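Local coordinates for phosphoserine phosphatase (Homo sapiens, PDB 6HYY), which hydrolyses O-phosphoserine to serine and inorganic phosphate, as a magnesium-dependent phosphatase of the haloacid dehalogenase family, at residues V13-D16 and T20-R23; R93-N98 and L119-T124; V101-G106 and E113-K118. All blocks are in the same frame, centred on the assembly; numbering follows the deposited sequence.

In the fold
Contacts 1 and 3 lie in the core and contact 2 lies nearer the surface, an instructive gradient of chemistry within one Rossmann-like fold. Strands 12-16 and 100-105 are neighbours in the parallel part of the sheet, and their C-terminal ends meet the same bound serine. In contact 1 apolar packing lies beneath a carboxylate that binds magnesium; in contact 3 a purely apolar strand-to-helix contact lies beside the polar strand end at the ligand. Contact 2 joins helix 87-96 to the loop after helix 109-116 through an amide and a water. Ile121 ties it to contact 3, whose segments are nested within the chain excursion that contact 2 closes.

Contact 1: residues V13-D16 and T20-R23; sequences VCFD and TVIR. With MG (magnesium ion), chain D; SER (serine), chain E.
Asp16 and Thr20 belong to the DxDx(T/V) signature of haloacid dehalogenase-like hydrolases, here Asp-Val-Asp-Ser-Thr, where strand 12-16 ends and the short helix 17-21 brings the chain back beside it. The Asp16 side chain leaves the strand with CG anti to its own backbone N (chi1 170°), a rotation that carries the carboxylate out to the bound ligands. Its two oxygens then divide the work. OD2 coordinates the magnesium ion at 2.2 Å and also accepts a hydrogen bond from Thr20 OG1, 2.9 Å from Asp16 OD2; the hydroxyl comes in on the anti side of the carboxylate, only 18° out of its plane. OD1 receives the hydroxyl OG of the bound serine at 2.5 Å, a short bond, and forms a salt bridge with Lys154. Asp175, the backbone oxygen of Asp18 and three waters complete the shell of the metal.

Below this polar layer the return of the chain is fastened more loosely. Val21 N gives a weak hydrogen bond to Asp16 O at 3.4 Å, and Val21 CG2 sits against the same carbonyl oxygen, 3.3 Å from Asp16 O. That methyl also reaches Phe15 CB at 3.5 Å and lies obliquely to the phenyl ring, the two side chains crossing at about a right angle. Phe15 in turn is packed by Ile87, Leu90 and Leu94 of helix 87-96.

The threonine is thus a second-shell residue that probably helps fix the rotation of the carboxylate. With OD2 committed to metal and hydroxyl, OD1, the oxygen not on the metal, is left facing the ligand. In this family the first aspartate of the motif is the nucleophile toward the phosphoryl group, a role Asp16 probably shares.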
# COMPACT_ATOMS: atom_id res chain seq x y z
N VAL A 13 6.84 0.56 -11.04
CA VAL A 13 7.13 0.45 -9.61
C VAL A 13 5.80 0.40 -8.88
O VAL A 13 4.94 1.27 -9.09
CB VAL A 13 7.98 1.63 -9.12
CG1 VAL A 13 8.08 1.59 -7.58
CG2 VAL A 13 9.35 1.63 -9.75
N CYS A 14 5.62 -0.61 -8.05
CA CYS A 14 4.42 -0.76 -7.23
C CYS A 14 4.79 -0.46 -5.79
O CYS A 14 5.75 -1.03 -5.27
CB CYS A 14 3.83 -2.16 -7.31
SG CYS A 14 3.40 -2.67 -8.98
N PHE A 15 4.05 0.45 -5.17
CA PHE A 15 4.27 0.81 -3.78
C PHE A 15 3.15 0.23 -2.92
O PHE A 15 1.97 0.41 -3.23
CB PHE A 15 4.25 2.32 -3.59
CG PHE A 15 5.44 3.05 -4.12
CD1 PHE A 15 6.58 3.24 -3.35
CD2 PHE A 15 5.41 3.58 -5.41
CE1 PHE A 15 7.67 3.93 -3.84
CE2 PHE A 15 6.50 4.30 -5.91
CZ PHE A 15 7.64 4.46 -5.13
N ASP A 16 3.54 -0.42 -1.83
CA ASP A 16 2.66 -0.62 -0.70
C ASP A 16 2.23 0.74 -0.14
O ASP A 16 3.01 1.69 -0.14
CB ASP A 16 3.44 -1.43 0.35
CG ASP A 16 2.73 -1.53 1.69
OD1 ASP A 16 1.58 -1.95 1.73
OD2 ASP A 16 3.38 -1.20 2.70
N THR A 20 4.26 2.71 4.16
CA THR A 20 5.25 2.96 3.12
C THR A 20 4.99 4.30 2.45
O THR A 20 5.70 5.26 2.73
CB THR A 20 5.27 1.81 2.10
OG1 THR A 20 5.69 0.63 2.79
CG2 THR A 20 6.26 2.09 1.01
N VAL A 21 3.95 4.42 1.64
CA VAL A 21 3.61 5.71 1.02
C VAL A 21 3.02 6.66 2.06
O VAL A 21 3.24 7.88 1.99
CB VAL A 21 2.63 5.49 -0.14
CG1 VAL A 21 2.07 6.82 -0.65
CG2 VAL A 21 3.34 4.77 -1.27
N ILE A 22 2.26 6.14 3.01
CA ILE A 22 1.75 6.95 4.12
C ILE A 22 2.36 6.45 5.42
O ILE A 22 2.84 5.33 5.53
CB ILE A 22 0.21 6.94 4.20
CG1 ILE A 22 -0.31 5.52 4.46
CG2 ILE A 22 -0.40 7.58 2.94
CD1 ILE A 22 -1.84 5.42 4.59
N ARG A 23 2.32 7.31 6.45
CA ARG A 23 2.97 6.98 7.71
C ARG A 23 2.17 5.98 8.53
O ARG A 23 2.75 5.19 9.28
CB ARG A 23 3.22 8.27 8.52
CG ARG A 23 3.79 9.39 7.66
CD ARG A 23 4.77 10.25 8.44
NE ARG A 23 6.11 9.66 8.41
CZ ARG A 23 7.23 10.28 8.78
NH1 ARG A 23 7.18 11.54 9.22
NH2 ARG A 23 8.39 9.64 8.71
MG MG D . 2.67 -1.91 4.65
N SER E . -2.86 -2.59 4.59
CA SER E . -2.20 -2.63 3.29
C SER E . -1.67 -4.03 3.01
O SER E . -0.50 -4.17 2.68
CB SER E . -1.05 -1.65 3.23
OG SER E . -0.82 -1.13 1.94
OXT SER E . -2.36 -5.05 3.14
O HOH W 1 0.85 -2.75 4.98
O HOH W 2 2.96 -4.08 4.21
O HOH W 3 2.67 -2.09 6.89

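Contact 2: residues R93-N98 and L119-T124; sequences RLQERN and LNIPAT
Gln95, on the last turn of helix 87-96, reaches across to Asn120 and its neighbours in the loop that follows helix 109-116. From CB, which points toward that loop, the chain runs out with CG anti to the carbonyl carbon (chi1 -71°) and stays extended through CG to CD, bringing the amide to the loop backbone. CD is the first atom to come near, 3.8 Å from Asn120 O. At the tip the two branches part. NE2 donates to Asn120 O at 2.9 Å with an N-H...O angle of 150°; the donor stands well above the carbonyl plane, 65° out of it, and is not on a lone pair. The same nitrogen brushes Ile121 CG1 at 3.9 Å. OE1 lies 3.8 Å from Asn120 CB and takes part in a water bridge: one water is 2.8 Å from Gln95 OE1 and 3.0 Å from Leu119 O, and can donate to both, although other acceptors nearby compete for its protons.

Just beyond Gln95 the helix closes in a Schellman motif, with Asn98 at positive phi as its C-prime residue and Asn98 N bonded to Gln95 O. Ile121 turns inward to Val101 and Leu103 of strand 100-105, while the amide works at the edge of that packing.

A single glutamine therefore serves two consecutive backbone carbonyls, Asn120 directly and Leu119 through solvent. Using both its donor and its acceptor, it gives two separate elements of the fold a polar link that requires no charge.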
# COMPACT_ATOMS: atom_id res chain seq x y z
N ARG A 93 9.72 12.08 -9.81
CA ARG A 93 10.86 11.72 -10.64
C ARG A 93 10.58 10.46 -11.46
O ARG A 93 10.99 10.38 -12.63
CB ARG A 93 12.12 11.50 -9.80
CG ARG A 93 12.59 12.77 -9.07
CD ARG A 93 13.12 13.86 -10.02
NE ARG A 93 12.08 14.72 -10.60
CZ ARG A 93 11.26 15.55 -9.94
NH1 ARG A 93 11.32 15.67 -8.62
NH2 ARG A 93 10.36 16.25 -10.61
N LEU A 94 9.88 9.49 -10.88
CA LEU A 94 9.55 8.28 -11.64
C LEU A 94 8.64 8.62 -12.82
O LEU A 94 8.86 8.15 -13.95
CB LEU A 94 8.88 7.26 -10.72
CG LEU A 94 9.79 6.55 -9.73
CD1 LEU A 94 8.96 5.78 -8.71
CD2 LEU A 94 10.70 5.59 -10.49
N GLN A 95 7.62 9.43 -12.57
CA GLN A 95 6.69 9.78 -13.64
C GLN A 95 7.36 10.62 -14.71
O GLN A 95 7.03 10.50 -15.90
CB GLN A 95 5.46 10.50 -13.07
CG GLN A 95 4.51 9.58 -12.26
CD GLN A 95 3.30 10.31 -11.72
OE1 GLN A 95 3.32 11.53 -11.59
NE2 GLN A 95 2.25 9.58 -11.40
N GLU A 96 8.34 11.45 -14.33
CA GLU A 96 9.06 12.23 -15.31
C GLU A 96 9.91 11.37 -16.24
O GLU A 96 10.20 11.79 -17.37
CB GLU A 96 9.91 13.28 -14.59
CG GLU A 96 9.04 14.39 -14.02
CD GLU A 96 9.80 15.50 -13.34
OE1 GLU A 96 9.14 16.45 -12.86
OE2 GLU A 96 11.06 15.43 -13.29
N ARG A 97 10.28 10.16 -15.81
CA ARG A 97 10.96 9.20 -16.67
C ARG A 97 10.01 8.16 -17.25
O ARG A 97 10.47 7.15 -17.78
CB ARG A 97 12.09 8.51 -15.90
CG ARG A 97 13.32 9.40 -15.72
CD ARG A 97 14.49 8.71 -15.02
NE ARG A 97 15.13 7.70 -15.86
CZ ARG A 97 14.94 6.39 -15.71
NH1 ARG A 97 14.15 5.95 -14.74
NH2 ARG A 97 15.54 5.53 -16.52
N ASN A 98 8.71 8.41 -17.16
CA ASN A 98 7.66 7.55 -17.71
C ASN A 98 7.62 6.17 -17.08
O ASN A 98 7.11 5.23 -17.68
CB ASN A 98 7.78 7.41 -19.24
CG ASN A 98 6.50 6.92 -19.88
OD1 ASN A 98 5.40 7.37 -19.55
ND2 ASN A 98 6.64 5.98 -20.80
N LEU A 119 -0.60 12.30 -5.41
CA LEU A 119 0.65 11.91 -6.07
C LEU A 119 0.53 11.86 -7.59
O LEU A 119 1.43 11.32 -8.26
CB LEU A 119 1.12 10.54 -5.57
CG LEU A 119 1.40 10.47 -4.06
CD1 LEU A 119 1.41 9.00 -3.60
CD2 LEU A 119 2.73 11.13 -3.74
N ASN A 120 -0.58 12.36 -8.14
CA ASN A 120 -0.84 12.32 -9.58
C ASN A 120 -0.81 10.91 -10.15
O ASN A 120 -0.47 10.71 -11.32
CB ASN A 120 0.15 13.19 -10.34
CG ASN A 120 0.16 14.57 -9.81
OD1 ASN A 120 1.05 14.94 -9.05
ND2 ASN A 120 -0.87 15.32 -10.15
N ILE A 121 -1.20 9.94 -9.33
CA ILE A 121 -1.33 8.55 -9.75
C ILE A 121 -2.79 8.33 -10.14
O ILE A 121 -3.68 8.52 -9.28
CB ILE A 121 -0.90 7.60 -8.64
CG1 ILE A 121 0.59 7.78 -8.33
CG2 ILE A 121 -1.21 6.13 -9.02
CD1 ILE A 121 1.06 7.04 -7.06
N PRO A 122 -3.08 7.93 -11.37
CA PRO A 122 -4.48 7.75 -11.77
C PRO A 122 -5.15 6.63 -11.01
O PRO A 122 -4.51 5.65 -10.59
CB PRO A 122 -4.37 7.42 -13.27
CG PRO A 122 -2.99 6.94 -13.46
CD PRO A 122 -2.13 7.67 -12.46
N ALA A 123 -6.46 6.77 -10.84
CA ALA A 123 -7.24 5.75 -10.14
C ALA A 123 -7.14 4.38 -10.81
O ALA A 123 -7.30 3.36 -10.12
CB ALA A 123 -8.70 6.17 -10.04
N THR A 124 -6.86 4.32 -12.12
CA THR A 124 -6.62 3.05 -12.80
C THR A 124 -5.43 2.30 -12.24
O THR A 124 -5.34 1.08 -12.42
CB THR A 124 -6.36 3.27 -14.30
OG1 THR A 124 -5.23 4.14 -14.49
CG2 THR A 124 -7.58 3.86 -14.98
O HOH W 4 3.65 13.11 -9.29

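Contact 3: residues V101-G106 and E113-K118; sequences VFLISG and EHVASK. With SER (serine), chain E.
Ser105 OG has two polar partners: the backbone N of Gly107, to which it is hydrogen-bonded, and, 3.0 Å from Ser105 OG, the hydroxyl OG of the bound serine. The hydroxyl may donate to the ligand, but its one proton has another acceptor within reach. OG, anti to the backbone N (chi1 -174°), is placed within reach of the ligand hydroxyl. Around it the backbone also lines the pocket: Gly106 N comes within 3.0 Å of the CA of the bound serine, and Ile104 O lies 3.5 Å from the ligand OG.

Two residues before Ser105 on strand 100-105 the chemistry becomes wholly apolar. Leu103 faces helix 109-116, its CG anti to the carbonyl carbon (chi1 -60°), and an extended second torsion pushes CD1 outward as the branch that meets the helix. That methyl touches Ala116 CB at 3.8 Å and rests almost as near the helix backbone, 3.9 Å from Ala116 CA. It also approaches Val115 CG1, a looser contact at 4.1 Å. The small alanine lets the leucine tip come close to the helix, and the CA atoms of Leu103 and Ala116 are 7.4 Å apart. Val17 and Val21 of helix 17-21 add to the same apolar layer, whereas Ile104 faces helix 153-165.

Strand 100-105, helix 109-116 and strand 126-133 make up a beta-alpha-beta crossover of the Rossmann-like haloacid dehalogenase core, and Ser105, at the C-terminal end of its first strand, fits the family's second motif, a serine or threonine beside the phosphoryl site.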
# COMPACT_ATOMS: atom_id res chain seq x y z
N VAL A 101 3.63 3.99 -12.21
CA VAL A 101 3.63 3.88 -10.75
C VAL A 101 2.25 3.42 -10.29
O VAL A 101 1.23 3.97 -10.70
CB VAL A 101 4.02 5.21 -10.11
CG1 VAL A 101 3.97 5.11 -8.57
CG2 VAL A 101 5.43 5.63 -10.58
N PHE A 102 2.23 2.42 -9.39
CA PHE A 102 1.00 1.82 -8.91
C PHE A 102 1.00 1.84 -7.40
O PHE A 102 2.06 1.83 -6.78
CB PHE A 102 0.82 0.35 -9.39
CG PHE A 102 0.77 0.22 -10.89
CD1 PHE A 102 1.94 0.11 -11.62
CD2 PHE A 102 -0.44 0.20 -11.55
CE1 PHE A 102 1.90 0.01 -13.02
CE2 PHE A 102 -0.50 0.12 -12.95
CZ PHE A 102 0.68 0.01 -13.67
N LEU A 103 -0.20 1.88 -6.82
CA LEU A 103 -0.39 1.73 -5.39
C LEU A 103 -1.16 0.44 -5.14
O LEU A 103 -2.19 0.20 -5.77
CB LEU A 103 -1.15 2.92 -4.81
CG LEU A 103 -0.53 4.32 -4.96
CD1 LEU A 103 -1.38 5.33 -4.17
CD2 LEU A 103 0.91 4.33 -4.48
N ILE A 104 -0.66 -0.38 -4.21
CA ILE A 104 -1.32 -1.64 -3.87
C ILE A 104 -1.54 -1.66 -2.36
O ILE A 104 -0.62 -1.37 -1.59
CB ILE A 104 -0.49 -2.88 -4.30
CG1 ILE A 104 -0.11 -2.77 -5.77
CG2 ILE A 104 -1.30 -4.15 -4.03
CD1 ILE A 104 0.80 -3.90 -6.24
N SER A 105 -2.77 -1.97 -1.95
CA SER A 105 -3.07 -1.90 -0.53
C SER A 105 -4.14 -2.90 -0.14
O SER A 105 -5.08 -3.15 -0.90
CB SER A 105 -3.52 -0.49 -0.16
OG SER A 105 -3.66 -0.40 1.25
N GLY A 106 -4.00 -3.46 1.06
CA GLY A 106 -5.09 -4.14 1.74
C GLY A 106 -6.08 -3.21 2.41
O GLY A 106 -7.10 -3.67 2.92
N GLU A 113 -7.42 6.17 -3.08
CA GLU A 113 -7.58 7.08 -4.22
C GLU A 113 -7.30 8.52 -3.83
O GLU A 113 -6.79 9.29 -4.65
CB GLU A 113 -8.99 6.95 -4.80
CG GLU A 113 -9.18 5.70 -5.67
CD GLU A 113 -10.44 5.74 -6.50
OE1 GLU A 113 -11.29 6.62 -6.28
OE2 GLU A 113 -10.59 4.87 -7.39
N HIS A 114 -7.62 8.90 -2.59
CA HIS A 114 -7.23 10.22 -2.08
C HIS A 114 -5.70 10.36 -2.07
O HIS A 114 -5.16 11.37 -2.53
CB HIS A 114 -7.81 10.41 -0.68
CG HIS A 114 -7.24 11.58 0.07
ND1 HIS A 114 -7.67 12.87 -0.14
CD2 HIS A 114 -6.29 11.64 1.02
CE1 HIS A 114 -6.99 13.69 0.65
NE2 HIS A 114 -6.15 12.96 1.37
N VAL A 115 -5.00 9.33 -1.59
CA VAL A 115 -3.54 9.35 -1.59
C VAL A 115 -3.01 9.43 -3.01
O VAL A 115 -2.12 10.23 -3.32
CB VAL A 115 -3.00 8.12 -0.84
CG1 VAL A 115 -1.50 7.98 -1.00
CG2 VAL A 115 -3.38 8.18 0.62
N ALA A 116 -3.54 8.59 -3.91
CA ALA A 116 -3.11 8.61 -5.31
C ALA A 116 -3.33 9.97 -5.95
O ALA A 116 -2.47 10.48 -6.69
CB ALA A 116 -3.84 7.53 -6.10
N SER A 117 -4.49 10.58 -5.67
CA SER A 117 -4.81 11.96 -5.98
C SER A 117 -4.28 12.91 -4.92
O SER A 117 -4.98 13.80 -4.43
CB SER A 117 -6.31 12.11 -6.14
OG SER A 117 -6.60 13.43 -6.53
N LYS A 118 -3.07 12.64 -4.46
CA LYS A 118 -2.12 13.66 -4.07
C LYS A 118 -0.82 13.47 -4.82
O LYS A 118 -0.04 14.43 -4.93
CB LYS A 118 -1.85 13.63 -2.54
CG LYS A 118 -2.86 14.48 -1.75
CD LYS A 118 -2.93 14.16 -0.26
CE LYS A 118 -1.70 14.64 0.49
NZ LYS A 118 -1.82 14.46 1.97
N SER E . -2.86 -2.59 4.59
CA SER E . -2.20 -2.63 3.29
C SER E . -1.67 -4.03 3.01
O SER E . -0.50 -4.17 2.68
CB SER E . -1.05 -1.65 3.23
OG SER E . -0.82 -1.13 1.94
OXT SER E . -2.36 -5.05 3.14